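Local coordinates for protein probable aminotransferase (Pseudomonas aeruginosa, PDB 5YKR) that is a probable aminotransferase of class III, a dimeric enzyme of the pyridoxal-phosphate-dependent transferase fold whose cofactor is covalently bound to the chain, at residues Leu59-Lys62 and Arg68-Asp71; Asp253-Ile258 and Gln301-Arg306. One frame throughout, in Å; residues are numbered along the deposited sequence.

Contact 1: Leu59-Lys62 and Arg68-Asp71; sequences LLVK and RVTD
Lys62 lays its aliphatic chain alongside Thr70, the two side chains pointing the same way, with CE of Lys62 3.7 Å from the methyl CG2 of Thr70. The pair sits on a beta hairpin, strands 61-65 and 68-71, in a small mixed sheet; within the chain strand 61-65 is its outermost strand, but the backbone of Val61 bonds on to the second subunit. One backbone bond ties the segments together, from Lys62 N to Thr70 O (2.9 Å), arriving in the carbonyl plane. Next to it Val61 and Asp71 form an antiparallel non-hydrogen-bonded pair whose side chains diverge. Val61 instead turns to Val69 and crosses it at about a right angle: CG1 of Val69 is 4.0 Å from CG2 of Val61 and just as close to CG1. With CG1 anti to its backbone N (chi1 174°), Val61 also brings that methyl 3.8 Å from Thr70 O. Leu112 and Leu110 of the second subunit pack on Val61 and Val69, so this apolar patch is part of the dimer contact.

At the other end, Leu59 CD2 comes obliquely to within 3.7 Å of Asp71 OD2. The carboxylate of this buried Asp71 is held by residues that follow it in the chain, OD2 by the hydroxyl of Tyr77 on strand 76-79 and OD1 by the backbone N of Gln75. At the solvent side the Lys62 chain bends at chi3 (79°), with NZ beside the Thr70 methyl, and a single water accepts from Lys62 NZ at 2.6 Å and donates to Asp71 O at 2.8 Å.

Contact 2: Asp253-Ile258 and Gln301-Arg306; sequences DVALII and QAQAER
Arg306 and Asp253 meet end-on in a two-pronged salt bridge, the side chains coming from opposite directions. NH1 of Arg306 bonds OD1 of Asp253 at 3.0 Å, and NH2 of Arg306 bonds OD2 of Asp253 at the same 3.0 Å. Both oxygens use their syn lone pairs, and the carboxylate and guanidinium planes lie only 11° apart, so the two groups form an almost flat ring of atoms. The bonds are nearly straight, at 161° and 163°. A water donates to Asp253 OD1 at 2.7 Å, and its link onward to Gln303 NE2 is weak. The backbone of Asp253 has positive phi and is the C-prime residue of the Schellman motif ending helix 241-251, while its carbonyl accepts from Arg156.

Further in, the packing thins to a single touch, Ala255 CB against Gln303 OE1 at 4.4 Å. Gln303 also rests on Leu153 of helix 139-154, on Asp280 and on Phe281 of strand 281-284. Ala255 begins strand 255-259, hydrogen-bonded to strand 220-225 on one side, with Leu256 paired to Asp280 and Phe281 on the other. Helix 301-310 is thus tied by the salt bridge to the turn between helix 241-251 and strand 255-259, and barely touches the strand itself, while helix 139-154 packs on Ala255 and Ile257 through Cys150, Val146 and Leu147.

Contact 1 comes first along the chain and closes before contact 2 opens; both belong to the class III aminotransferase region of the protein. They lie on opposite sides of the chain's centre, with centres 44 Å apart and nearest atoms about 29 Å apart, so neither touches the other. They share no sheet: the hairpin of contact 1 belongs to the small four-stranded sheet, whereas strand 255-259 of contact 2 runs inside the large seven-stranded one. Contact 1 is local, the two strands of one hairpin, and contact 2 joins elements 43 residues apart. Thus contact 1 brings a small sheet to the dimer interface, while contact 2 ties a helix to a turn leading into the large sheet.

Contact 1: Leu59-Lys62 and Arg68-Asp71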
loop_
_atom_site.group_PDB
_atom_site.type_symbol
_atom_site.label_atom_id
_atom_site.label_comp_id
_atom_site.label_asym_id
_atom_site.label_seq_id
_atom_site.Cartn_x
_atom_site.Cartn_y
_atom_site.Cartn_z
ATOM N N LEU A 59 16.998 12.346 11.674
ATOM C CA LEU A 59 18.325 12.121 11.071
ATOM C C LEU A 59 18.190 11.764 9.583
ATOM O O LEU A 59 17.319 10.994 9.227
ATOM C CB LEU A 59 19.020 10.989 11.794
ATOM C CG LEU A 59 19.273 11.090 13.298
ATOM C CD1 LEU A 59 19.780 9.748 13.792
ATOM C CD2 LEU A 59 20.230 12.228 13.578
ATOM N N LEU A 60 19.121 12.280 8.767
ATOM C CA LEU A 60 19.294 11.764 7.400
ATOM C C LEU A 60 20.361 10.662 7.437
ATOM O O LEU A 60 21.463 10.839 7.966
ATOM C CB LEU A 60 19.660 12.808 6.354
ATOM C CG LEU A 60 18.474 13.454 5.619
ATOM C CD1 LEU A 60 17.763 14.355 6.635
ATOM C CD2 LEU A 60 18.906 14.237 4.409
ATOM N N VAL A 61 19.983 9.516 6.913
ATOM C CA VAL A 61 20.867 8.364 6.838
ATOM C C VAL A 61 21.745 8.405 5.633
ATOM O O VAL A 61 21.239 8.608 4.518
ATOM C CB VAL A 61 20.062 7.050 6.902
ATOM C CG1 VAL A 61 20.950 5.811 6.690
ATOM C CG2 VAL A 61 19.282 6.978 8.207
ATOM N N LYS A 62 23.034 8.138 5.834
ATOM C CA LYS A 62 23.990 7.928 4.718
ATOM C C LYS A 62 24.010 6.493 4.263
ATOM O O LYS A 62 23.848 6.204 3.066
ATOM C CB LYS A 62 25.397 8.336 5.166
ATOM C CG LYS A 62 26.479 8.231 4.093
ATOM C CD LYS A 62 27.800 8.783 4.605
ATOM C CE LYS A 62 28.538 7.803 5.508
ATOM N NZ LYS A 62 29.795 8.420 6.091
ATOM N N ARG A 68 23.858 -1.588 12.003
ATOM C CA ARG A 68 24.659 -0.370 12.051
ATOM C C ARG A 68 24.116 0.662 11.107
ATOM O O ARG A 68 23.796 0.356 9.952
ATOM C CB ARG A 68 26.128 -0.678 11.717
ATOM C CG ARG A 68 26.799 -1.503 12.818
ATOM C CD ARG A 68 28.285 -1.810 12.570
ATOM N NE ARG A 68 29.164 -0.676 12.854
ATOM C CZ ARG A 68 30.482 -0.640 12.627
ATOM N NH1 ARG A 68 31.139 -1.667 12.089
ATOM N NH2 ARG A 68 31.153 0.456 12.934
ATOM N N VAL A 69 23.983 1.885 11.577
ATOM C CA VAL A 69 23.535 3.026 10.760
ATOM C C VAL A 69 24.559 4.148 10.884
ATOM O O VAL A 69 25.005 4.402 11.999
ATOM C CB VAL A 69 22.165 3.502 11.242
ATOM C CG1 VAL A 69 21.705 4.798 10.533
ATOM C CG2 VAL A 69 21.160 2.405 11.037
ATOM N N THR A 70 24.869 4.821 9.788
ATOM C CA THR A 70 25.682 6.019 9.799
ATOM C C THR A 70 24.876 7.150 9.199
ATOM O O THR A 70 24.289 6.986 8.129
ATOM C CB THR A 70 26.982 5.832 8.987
ATOM O OG1 THR A 70 27.716 4.711 9.480
ATOM C CG2 THR A 70 27.840 7.057 9.040
ATOM N N ASP A 71 24.801 8.273 9.894
ATOM C CA ASP A 71 24.070 9.442 9.402
ATOM C C ASP A 71 24.962 10.373 8.553
ATOM O O ASP A 71 26.153 10.144 8.396
ATOM C CB ASP A 71 23.323 10.146 10.541
ATOM C CG ASP A 71 24.212 10.936 11.489
ATOM O OD1 ASP A 71 25.373 11.211 11.131
ATOM O OD2 ASP A 71 23.691 11.329 12.569
HETATM O O HOH W 1 28.533 10.545 7.010
#

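Contact 2: Asp253-Ile258 and Gln301-Arg306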
loop_
_atom_site.group_PDB
_atom_site.type_symbol
_atom_site.label_atom_id
_atom_site.label_comp_id
_atom_site.label_asym_id
_atom_site.label_seq_id
_atom_site.Cartn_x
_atom_site.Cartn_y
_atom_site.Cartn_z
ATOM N N ASP A 253 -19.639 -18.636 14.515
ATOM C CA ASP A 253 -19.257 -18.637 13.091
ATOM C C ASP A 253 -18.747 -17.246 12.685
ATOM O O ASP A 253 -19.188 -16.633 11.698
ATOM C CB ASP A 253 -20.427 -19.034 12.218
ATOM C CG ASP A 253 -20.072 -19.215 10.765
ATOM O OD1 ASP A 253 -19.015 -19.770 10.505
ATOM O OD2 ASP A 253 -20.839 -18.774 9.897
ATOM N N VAL A 254 -17.798 -16.786 13.498
ATOM C CA VAL A 254 -17.129 -15.511 13.307
ATOM C C VAL A 254 -15.657 -15.782 12.915
ATOM O O VAL A 254 -14.994 -16.554 13.573
ATOM C CB VAL A 254 -17.187 -14.643 14.570
ATOM C CG1 VAL A 254 -16.280 -13.432 14.446
ATOM C CG2 VAL A 254 -18.645 -14.222 14.852
ATOM N N ALA A 255 -15.173 -15.142 11.843
ATOM C CA ALA A 255 -13.774 -15.306 11.434
ATOM C C ALA A 255 -12.821 -14.766 12.471
ATOM O O ALA A 255 -13.018 -13.650 12.953
ATOM C CB ALA A 255 -13.536 -14.642 10.089
ATOM N N LEU A 256 -11.743 -15.503 12.732
ATOM C CA LEU A 256 -10.696 -15.072 13.642
ATOM C C LEU A 256 -9.469 -14.703 12.785
ATOM O O LEU A 256 -8.852 -15.593 12.147
ATOM C CB LEU A 256 -10.323 -16.193 14.625
ATOM C CG LEU A 256 -9.195 -15.889 15.591
ATOM C CD1 LEU A 256 -9.480 -14.657 16.402
ATOM C CD2 LEU A 256 -8.919 -17.131 16.459
ATOM N N ILE A 257 -9.147 -13.409 12.771
ATOM C CA ILE A 257 -8.020 -12.893 11.993
ATOM C C ILE A 257 -6.901 -12.547 12.962
ATOM O O ILE A 257 -7.066 -11.674 13.837
ATOM C CB ILE A 257 -8.390 -11.611 11.214
ATOM C CG1 ILE A 257 -9.680 -11.784 10.402
ATOM C CG2 ILE A 257 -7.191 -11.174 10.350
ATOM C CD1 ILE A 257 -10.256 -10.460 9.973
ATOM N N ILE A 258 -5.747 -13.214 12.767
ATOM C CA ILE A 258 -4.586 -13.035 13.641
ATOM C C ILE A 258 -3.531 -12.256 12.849
ATOM O O ILE A 258 -3.041 -12.702 11.810
ATOM C CB ILE A 258 -4.040 -14.376 14.140
ATOM C CG1 ILE A 258 -5.125 -15.132 14.944
ATOM C CG2 ILE A 258 -2.789 -14.167 14.942
ATOM C CD1 ILE A 258 -5.570 -14.471 16.183
ATOM N N GLN A 301 -8.812 -23.508 4.360
ATOM C CA GLN A 301 -9.630 -24.013 3.264
ATOM C C GLN A 301 -11.118 -23.712 3.495
ATOM O O GLN A 301 -11.824 -23.406 2.536
ATOM C CB GLN A 301 -9.422 -25.518 3.059
ATOM C CG GLN A 301 -10.298 -26.084 1.926
ATOM C CD GLN A 301 -9.962 -27.454 1.483
ATOM O OE1 GLN A 301 -8.836 -27.794 1.275
ATOM N NE2 GLN A 301 -10.995 -28.193 1.186
ATOM N N ALA A 302 -11.615 -23.828 4.729
ATOM C CA ALA A 302 -13.010 -23.547 4.995
ATOM C C ALA A 302 -13.378 -22.114 4.646
ATOM O O ALA A 302 -14.432 -21.856 4.023
ATOM C CB ALA A 302 -13.342 -23.863 6.460
ATOM N N GLN A 303 -12.486 -21.175 4.952
ATOM C CA GLN A 303 -12.757 -19.782 4.588
ATOM C C GLN A 303 -12.681 -19.602 3.065
ATOM O O GLN A 303 -13.493 -18.876 2.471
ATOM C CB GLN A 303 -11.799 -18.814 5.296
ATOM C CG GLN A 303 -11.887 -18.767 6.802
ATOM C CD GLN A 303 -13.273 -18.505 7.324
ATOM O OE1 GLN A 303 -13.942 -17.560 6.888
ATOM N NE2 GLN A 303 -13.690 -19.303 8.312
ATOM N N ALA A 304 -11.672 -20.209 2.443
ATOM C CA ALA A 304 -11.506 -20.113 0.990
ATOM C C ALA A 304 -12.780 -20.575 0.274
ATOM O O ALA A 304 -13.255 -19.897 -0.648
ATOM C CB ALA A 304 -10.285 -20.911 0.529
ATOM N N GLU A 305 -13.385 -21.689 0.707
ATOM C CA GLU A 305 -14.574 -22.163 0.038
ATOM C C GLU A 305 -15.742 -21.191 0.182
ATOM O O GLU A 305 -16.552 -21.028 -0.752
ATOM C CB GLU A 305 -14.957 -23.584 0.489
ATOM C CG GLU A 305 -13.941 -24.605 0.005
ATOM C CD GLU A 305 -14.236 -26.004 0.369
ATOM O OE1 GLU A 305 -15.344 -26.227 0.931
ATOM O OE2 GLU A 305 -13.432 -26.902 0.018
ATOM N N ARG A 306 -15.840 -20.520 1.320
ATOM C CA ARG A 306 -16.890 -19.511 1.512
ATOM C C ARG A 306 -16.642 -18.279 0.655
ATOM O O ARG A 306 -17.555 -17.751 0.042
ATOM C CB ARG A 306 -17.009 -19.154 2.958
ATOM C CG ARG A 306 -17.609 -20.416 3.615
ATOM C CD ARG A 306 -17.808 -20.328 5.035
ATOM N NE ARG A 306 -18.936 -19.529 5.382
ATOM C CZ ARG A 306 -19.358 -19.443 6.619
ATOM N NH1 ARG A 306 -18.705 -20.082 7.562
ATOM N NH2 ARG A 306 -20.404 -18.708 6.914
HETATM O O HOH W 2 -16.446 -18.963 10.324
#